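PDB 5A04: aldose-aldose oxidoreductase from Caulobacter crescentus, which probably catalyses the oxidation of one aldose coupled to the reduction of another, using a bound NADP(H) cofactor. Local coordinates for residues Thr41-Lys44 with Leu45-Gly49; Val79-Asn83 with Ser84-Pro88. One frame throughout, in Å; residues are numbered along the deposited sequence.

In the fold
Contacts 1 and 2 meet different parts of one NADPH molecule within the Rossmann fold. Contact 1 is the start of helix 42-52, which follows strand 32-38; it holds the phosphate on the adenosine ribose. Contact 2 is the loop after strand 76-79 with the start of helix 86-95; it touches the adenine and the nicotinamide ribose. Their centres are about 19 Å apart and their nearest atoms about 9 Å apart, so the cofactor joins them without direct touch. Contact 1 lies at the surface, contact 2 in the interior. The side chain of Asn83 in contact 2 is about 7 Å from the bound glucose.

Contact 1 (Thr41-Lys44 with Leu45-Gly49); sequences TPEK and LKTYG. With NDP (NADPH dihydro-nicotinamide-adenine-dinucleotide phosphate), chain G.
Glu43 and Thr47 lie one helical turn apart, and their side chains meet at an oblique angle on the outer side of the helix. Thr47 OG1 is 3.1 Å from Glu43 O and 3.3 Å from Glu43 OE2. Glu43 CG is anti to the backbone N (chi1 -176°), and the chain then bends at chi2. The bend carries the carboxylate forward along the helix, toward Lys46 and Thr47. Lys46 passes with its methylene CD 3.8 Å from Glu43 OE2. Lys46 NZ stays 4.5 Å from Glu43 OE2, too far for a salt bridge.

Lys44 and Tyr48 meet on another side of the helix. Lys44 O lies at the edge of the tyrosine ring, near its plane, 3.2 Å from Tyr48 CD2. The same oxygen accepts the backbone N-H of Tyr48. The ring reaches on to Thr19 and Arg20 of helix 16-22 and to Leu37 of strand 32-38.

Helix 42-52 is the crossover helix of the beta-alpha-beta unit between strands 32-38 and 59-60. Its first turn faces the ribose phosphate of NADPH, the group that distinguishes this cofactor from NADH. Lys44 CG sits beside its own backbone N (chi1 -73°), and the rest of the chain is extended. This carries Lys44 NZ to the phosphate, where it donates to NDP O2X at 2.7 Å. Lys44 NZ also bonds Leu14 O. Thr41 is the N-cap residue, but its hydroxyl makes no capping bond. Thr41 OG1 instead donates to NDP O2X at 2.8 Å, so two side chains grip one phosphate oxygen. Ser39 OG accepts the backbone N-H of Thr41 and is also hydrogen-bonded to the cofactor.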
loop_
_atom_site.group_PDB
_atom_site.type_symbol
_atom_site.label_atom_id
_atom_site.label_comp_id
_atom_site.label_asym_id
_atom_site.label_seq_id
_atom_site.Cartn_x
_atom_site.Cartn_y
_atom_site.Cartn_z
ATOM N N THR A 41 19.869 -25.978 -25.100
ATOM C CA THR A 41 19.012 -27.102 -25.485
ATOM C C THR A 41 18.978 -27.247 -27.000
ATOM O O THR A 41 18.311 -26.463 -27.683
ATOM C CB THR A 41 17.569 -26.919 -24.980
ATOM O OG1 THR A 41 17.575 -26.739 -23.560
ATOM C CG2 THR A 41 16.717 -28.146 -25.339
ATOM N N PRO A 42 19.709 -28.239 -27.541
ATOM C CA PRO A 42 19.829 -28.360 -29.000
ATOM C C PRO A 42 18.476 -28.426 -29.709
ATOM O O PRO A 42 18.335 -27.847 -30.792
ATOM C CB PRO A 42 20.620 -29.664 -29.174
ATOM C CG PRO A 42 21.448 -29.740 -27.935
ATOM C CD PRO A 42 20.572 -29.206 -26.835
ATOM N N GLU A 43 17.494 -29.081 -29.100
ATOM C CA GLU A 43 16.187 -29.224 -29.732
ATOM C C GLU A 43 15.501 -27.870 -29.898
ATOM O O GLU A 43 14.761 -27.663 -30.855
ATOM C CB GLU A 43 15.295 -30.176 -28.932
ATOM C CG GLU A 43 13.935 -30.448 -29.582
ATOM C CD GLU A 43 14.052 -30.960 -31.017
ATOM O OE1 GLU A 43 14.970 -31.768 -31.300
ATOM O OE2 GLU A 43 13.226 -30.544 -31.867
ATOM N N LYS A 44 15.760 -26.942 -28.981
ATOM C CA LYS A 44 15.184 -25.598 -29.088
ATOM C C LYS A 44 15.784 -24.818 -30.258
ATOM O O LYS A 44 15.095 -24.050 -30.928
ATOM C CB LYS A 44 15.387 -24.813 -27.786
ATOM C CG LYS A 44 14.505 -25.264 -26.642
ATOM C CD LYS A 44 14.706 -24.357 -25.427
ATOM C CE LYS A 44 14.054 -24.934 -24.198
ATOM N NZ LYS A 44 14.311 -24.075 -22.993
ATOM N N LEU A 45 17.076 -25.003 -30.498
ATOM C CA LEU A 45 17.715 -24.345 -31.626
ATOM C C LEU A 45 17.085 -24.824 -32.935
ATOM O O LEU A 45 16.882 -24.043 -33.865
ATOM C CB LEU A 45 19.221 -24.613 -31.627
ATOM C CG LEU A 45 19.999 -23.966 -30.484
ATOM C CD1 LEU A 45 21.452 -24.466 -30.499
ATOM C CD2 LEU A 45 19.953 -22.445 -30.621
ATOM N N LYS A 46 16.764 -26.108 -32.995
ATOM C CA LYS A 46 16.126 -26.664 -34.183
ATOM C C LYS A 46 14.717 -26.105 -34.323
ATOM O O LYS A 46 14.351 -25.550 -35.364
ATOM C CB LYS A 46 16.090 -28.193 -34.109
ATOM C CG LYS A 46 15.314 -28.839 -35.254
ATOM C CD LYS A 46 15.266 -30.352 -35.097
ATOM C CE LYS A 46 14.365 -30.993 -36.139
ATOM N NZ LYS A 46 14.188 -32.446 -35.858
ATOM N N THR A 47 13.942 -26.240 -33.255
ATOM C CA THR A 47 12.542 -25.833 -33.241
ATOM C C THR A 47 12.361 -24.357 -33.593
ATOM O O THR A 47 11.603 -24.007 -34.505
ATOM C CB THR A 47 11.915 -26.108 -31.862
ATOM O OG1 THR A 47 11.806 -27.523 -31.671
ATOM C CG2 THR A 47 10.525 -25.487 -31.770
ATOM N N TYR A 48 13.062 -23.482 -32.876
ATOM C CA TYR A 48 12.875 -22.055 -33.097
ATOM C C TYR A 48 13.669 -21.552 -34.285
ATOM O O TYR A 48 13.297 -20.558 -34.909
ATOM C CB TYR A 48 13.238 -21.276 -31.829
ATOM C CG TYR A 48 12.282 -21.583 -30.715
ATOM C CD1 TYR A 48 10.991 -21.067 -30.732
ATOM C CD2 TYR A 48 12.641 -22.429 -29.676
ATOM C CE1 TYR A 48 10.098 -21.362 -29.730
ATOM C CE2 TYR A 48 11.750 -22.733 -28.662
ATOM C CZ TYR A 48 10.479 -22.195 -28.703
ATOM O OH TYR A 48 9.586 -22.490 -27.708
ATOM N N GLY A 49 14.772 -22.227 -34.592
ATOM C CA GLY A 49 15.551 -21.890 -35.770
ATOM C C GLY A 49 14.707 -22.100 -37.014
ATOM O O GLY A 49 14.706 -21.282 -37.935
HETATM P PA NDP G . 12.587 -19.780 -17.924
HETATM O O1A NDP G . 12.985 -20.750 -16.866
HETATM O O2A NDP G . 11.219 -19.894 -18.535
HETATM O O5B NDP G . 13.685 -19.785 -19.148
HETATM C C5B NDP G . 14.972 -19.690 -18.608
HETATM C C4B NDP G . 15.908 -20.180 -19.723
HETATM O O4B NDP G . 17.267 -19.853 -19.426
HETATM C C3B NDP G . 15.826 -21.721 -19.832
HETATM O O3B NDP G . 14.782 -22.117 -20.664
HETATM C C2B NDP G . 17.145 -22.023 -20.552
HETATM O O2B NDP G . 17.081 -21.792 -21.836
HETATM C C1B NDP G . 18.078 -20.882 -19.959
HETATM N N9A NDP G . 18.987 -21.386 -18.926
HETATM C C8A NDP G . 20.378 -21.363 -18.954
HETATM N N7A NDP G . 20.936 -21.926 -17.864
HETATM C C5A NDP G . 19.848 -22.336 -17.089
HETATM C C6A NDP G . 19.768 -22.979 -15.840
HETATM N N6A NDP G . 20.916 -23.319 -15.160
HETATM N N1A NDP G . 18.563 -23.284 -15.268
HETATM C C2A NDP G . 17.455 -22.910 -16.010
HETATM N N3A NDP G . 17.375 -22.292 -17.194
HETATM C C4A NDP G . 18.613 -22.012 -17.733
HETATM O O3 NDP G . 12.744 -18.346 -17.103
HETATM P PN NDP G . 11.948 -17.066 -17.718
HETATM O O1N NDP G . 12.154 -16.888 -19.167
HETATM O O2N NDP G . 10.649 -16.780 -16.998
HETATM O O5D NDP G . 12.925 -15.795 -16.996
HETATM C C5D NDP G . 14.220 -15.725 -17.526
HETATM C C4D NDP G . 14.745 -14.288 -17.253
HETATM O O4D NDP G . 13.786 -13.335 -17.807
HETATM C C3D NDP G . 14.811 -13.975 -15.711
HETATM O O3D NDP G . 15.920 -13.097 -15.441
HETATM C C2D NDP G . 13.511 -13.230 -15.444
HETATM O O2D NDP G . 13.639 -12.285 -14.395
HETATM C C1D NDP G . 13.347 -12.454 -16.798
HETATM N N1N NDP G . 11.930 -12.198 -17.068
HETATM C C2N NDP G . 11.501 -10.913 -17.358
HETATM C C3N NDP G . 10.181 -10.696 -17.632
HETATM C C7N NDP G . 9.723 -9.341 -17.935
HETATM O O7N NDP G . 8.514 -9.057 -18.027
HETATM N N7N NDP G . 10.667 -8.338 -18.134
HETATM C C4N NDP G . 9.172 -11.792 -17.632
HETATM C C5N NDP G . 9.720 -13.108 -17.272
HETATM C C6N NDP G . 11.017 -13.275 -17.021
HETATM P P2B NDP G . 17.866 -22.901 -22.895
HETATM O O1X NDP G . 19.256 -22.912 -22.301
HETATM O O2X NDP G . 17.020 -24.112 -22.647
HETATM O O3X NDP G . 17.712 -22.217 -24.252
#

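Contact 2 (Val79-Asn83 with Ser84-Pro88); sequences VITPN and SLHRP. With NDP (NADPH dihydro-nicotinamide-adenine-dinucleotide phosphate), chain G.
The His86 imidazole lies over Asn83, whose CA is 3.8 Å from the ring centroid and 8° off its normal, a CH-pi contact. Asn83 O also lies over a face. At the ring edge, in plane, are Thr81 OG1 and the ribose hydroxyl NDP O3D. This is the loop after the fourth strand of the Rossmann fold, leading into helix 86-95. His86 NE2 donates to Thr81 O at 2.9 Å. The oxygen is tilted out of the ring plane; the nitrogen sits above the carbonyl plane. His86 NE2 also bonds NDP O3D weakly. Asn83 OD1 lies 2.9 Å from NDP O3D, with Thr81 O close by. His86 ND1 bonds Met106 O, which fixes the ring's rotation from its other nitrogen. With an alanine here, Thr81 O and Met106 O would probably each lose a donor, the ribose hydroxyl its weak one, and Asn83 CA the ring over it. At the adenine, Pro82 CG lies 3.6 Å from NDP N3A, and Leu85 CD1 reaches the N7A side. Thr81 OG1 sits between its backbone N and carbonyl carbon (chi1 64°) and donates to Pro82 O. Leu85 N reaches Pro82 O at 3.0 Å from the carbonyl face opposite Thr81 OG1.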
loop_
_atom_site.group_PDB
_atom_site.type_symbol
_atom_site.label_atom_id
_atom_site.label_comp_id
_atom_site.label_asym_id
_atom_site.label_seq_id
_atom_site.Cartn_x
_atom_site.Cartn_y
_atom_site.Cartn_z
ATOM N N VAL A 79 20.150 -11.227 -23.126
ATOM C CA VAL A 79 20.304 -12.276 -22.129
ATOM C C VAL A 79 19.027 -12.469 -21.311
ATOM O O VAL A 79 18.610 -11.567 -20.577
ATOM C CB VAL A 79 21.473 -11.946 -21.184
ATOM C CG1 VAL A 79 21.597 -13.022 -20.102
ATOM C CG2 VAL A 79 22.776 -11.806 -21.987
ATOM N N ILE A 80 18.416 -13.650 -21.447
ATOM C CA ILE A 80 17.119 -13.941 -20.840
ATOM C C ILE A 80 17.212 -15.276 -20.088
ATOM O O ILE A 80 16.417 -16.207 -20.278
ATOM C CB ILE A 80 15.982 -13.961 -21.916
ATOM C CG1 ILE A 80 16.168 -12.792 -22.896
ATOM C CG2 ILE A 80 14.610 -13.882 -21.255
ATOM C CD1 ILE A 80 15.010 -12.591 -23.923
ATOM N N THR A 81 18.190 -15.335 -19.191
ATOM C CA THR A 81 18.486 -16.527 -18.398
ATOM C C THR A 81 18.094 -16.325 -16.936
ATOM O O THR A 81 17.735 -15.223 -16.557
ATOM C CB THR A 81 19.983 -16.826 -18.453
ATOM O OG1 THR A 81 20.671 -15.732 -17.833
ATOM C CG2 THR A 81 20.444 -16.957 -19.908
ATOM N N PRO A 82 18.191 -17.385 -16.099
ATOM C CA PRO A 82 18.094 -17.136 -14.652
ATOM C C PRO A 82 19.055 -16.039 -14.198
ATOM O O PRO A 82 20.090 -15.800 -14.839
ATOM C CB PRO A 82 18.456 -18.493 -14.043
ATOM C CG PRO A 82 17.964 -19.475 -15.085
ATOM C CD PRO A 82 18.268 -18.829 -16.401
ATOM N N ASN A 83 18.699 -15.380 -13.102
ATOM C CA ASN A 83 19.347 -14.153 -12.670
ATOM C C ASN A 83 20.842 -14.308 -12.445
ATOM O O ASN A 83 21.615 -13.445 -12.825
ATOM C CB ASN A 83 18.687 -13.638 -11.389
ATOM C CG ASN A 83 17.201 -13.413 -11.565
ATOM O OD1 ASN A 83 16.731 -13.204 -12.684
ATOM N ND2 ASN A 83 16.454 -13.443 -10.461
ATOM N N SER A 84 21.248 -15.413 -11.833
ATOM C CA SER A 84 22.672 -15.606 -11.544
ATOM C C SER A 84 23.546 -15.766 -12.795
ATOM O O SER A 84 24.771 -15.669 -12.709
ATOM C CB SER A 84 22.862 -16.822 -10.630
ATOM O OG SER A 84 22.207 -16.604 -9.386
ATOM N N LEU A 85 22.930 -16.025 -13.946
ATOM C CA LEU A 85 23.677 -16.167 -15.198
ATOM C C LEU A 85 23.772 -14.863 -16.002
ATOM O O LEU A 85 24.478 -14.803 -17.021
ATOM C CB LEU A 85 23.042 -17.259 -16.062
ATOM C CG LEU A 85 22.967 -18.638 -15.409
ATOM C CD1 LEU A 85 22.530 -19.679 -16.421
ATOM C CD2 LEU A 85 24.280 -19.007 -14.823
ATOM N N HIS A 86 23.072 -13.815 -15.556
ATOM C CA HIS A 86 23.103 -12.544 -16.278
ATOM C C HIS A 86 24.522 -12.004 -16.402
ATOM O O HIS A 86 24.940 -11.571 -17.475
ATOM C CB HIS A 86 22.223 -11.498 -15.589
ATOM C CG HIS A 86 20.761 -11.791 -15.688
ATOM N ND1 HIS A 86 19.802 -10.997 -15.092
ATOM C CD2 HIS A 86 20.092 -12.792 -16.306
ATOM C CE1 HIS A 86 18.603 -11.494 -15.350
ATOM N NE2 HIS A 86 18.750 -12.585 -16.078
ATOM N N ARG A 87 25.275 -12.038 -15.308
ATOM C CA ARG A 87 26.606 -11.461 -15.349
ATOM C C ARG A 87 27.549 -12.203 -16.318
ATOM O O ARG A 87 28.131 -11.561 -17.181
ATOM C CB ARG A 87 27.228 -11.399 -13.945
ATOM C CG ARG A 87 28.729 -11.035 -14.013
ATOM C CD ARG A 87 29.383 -10.851 -12.648
ATOM N NE ARG A 87 30.832 -10.670 -12.816
ATOM C CZ ARG A 87 31.685 -10.453 -11.818
ATOM N NH1 ARG A 87 31.243 -10.369 -10.569
ATOM N NH2 ARG A 87 32.983 -10.305 -12.075
ATOM N N PRO A 88 27.692 -13.540 -16.198
ATOM C CA PRO A 88 28.680 -14.141 -17.102
ATOM C C PRO A 88 28.292 -14.060 -18.580
ATOM O O PRO A 88 29.165 -13.852 -19.410
ATOM C CB PRO A 88 28.761 -15.602 -16.633
ATOM C CG PRO A 88 27.533 -15.828 -15.797
ATOM C CD PRO A 88 27.225 -14.499 -15.183
HETATM P PA NDP G . 12.587 -19.780 -17.924
HETATM O O1A NDP G . 12.985 -20.750 -16.866
HETATM O O2A NDP G . 11.219 -19.894 -18.535
HETATM O O5B NDP G . 13.685 -19.785 -19.148
HETATM C C5B NDP G . 14.972 -19.690 -18.608
HETATM C C4B NDP G . 15.908 -20.180 -19.723
HETATM O O4B NDP G . 17.267 -19.853 -19.426
HETATM C C3B NDP G . 15.826 -21.721 -19.832
HETATM O O3B NDP G . 14.782 -22.117 -20.664
HETATM C C2B NDP G . 17.145 -22.023 -20.552
HETATM O O2B NDP G . 17.081 -21.792 -21.836
HETATM C C1B NDP G . 18.078 -20.882 -19.959
HETATM N N9A NDP G . 18.987 -21.386 -18.926
HETATM C C8A NDP G . 20.378 -21.363 -18.954
HETATM N N7A NDP G . 20.936 -21.926 -17.864
HETATM C C5A NDP G . 19.848 -22.336 -17.089
HETATM C C6A NDP G . 19.768 -22.979 -15.840
HETATM N N6A NDP G . 20.916 -23.319 -15.160
HETATM N N1A NDP G . 18.563 -23.284 -15.268
HETATM C C2A NDP G . 17.455 -22.910 -16.010
HETATM N N3A NDP G . 17.375 -22.292 -17.194
HETATM C C4A NDP G . 18.613 -22.012 -17.733
HETATM O O3 NDP G . 12.744 -18.346 -17.103
HETATM P PN NDP G . 11.948 -17.066 -17.718
HETATM O O1N NDP G . 12.154 -16.888 -19.167
HETATM O O2N NDP G . 10.649 -16.780 -16.998
HETATM O O5D NDP G . 12.925 -15.795 -16.996
HETATM C C5D NDP G . 14.220 -15.725 -17.526
HETATM C C4D NDP G . 14.745 -14.288 -17.253
HETATM O O4D NDP G . 13.786 -13.335 -17.807
HETATM C C3D NDP G . 14.811 -13.975 -15.711
HETATM O O3D NDP G . 15.920 -13.097 -15.441
HETATM C C2D NDP G . 13.511 -13.230 -15.444
HETATM O O2D NDP G . 13.639 -12.285 -14.395
HETATM C C1D NDP G . 13.347 -12.454 -16.798
HETATM N N1N NDP G . 11.930 -12.198 -17.068
HETATM C C2N NDP G . 11.501 -10.913 -17.358
HETATM C C3N NDP G . 10.181 -10.696 -17.632
HETATM C C7N NDP G . 9.723 -9.341 -17.935
HETATM O O7N NDP G . 8.514 -9.057 -18.027
HETATM N N7N NDP G . 10.667 -8.338 -18.134
HETATM C C4N NDP G . 9.172 -11.792 -17.632
HETATM C C5N NDP G . 9.720 -13.108 -17.272
HETATM C C6N NDP G . 11.017 -13.275 -17.021
HETATM P P2B NDP G . 17.866 -22.901 -22.895
HETATM O O1X NDP G . 19.256 -22.912 -22.301
HETATM O O2X NDP G . 17.020 -24.112 -22.647
HETATM O O3X NDP G . 17.712 -22.217 -24.252
HETATM O O HOH W 1 24.130 -12.315 -12.722
#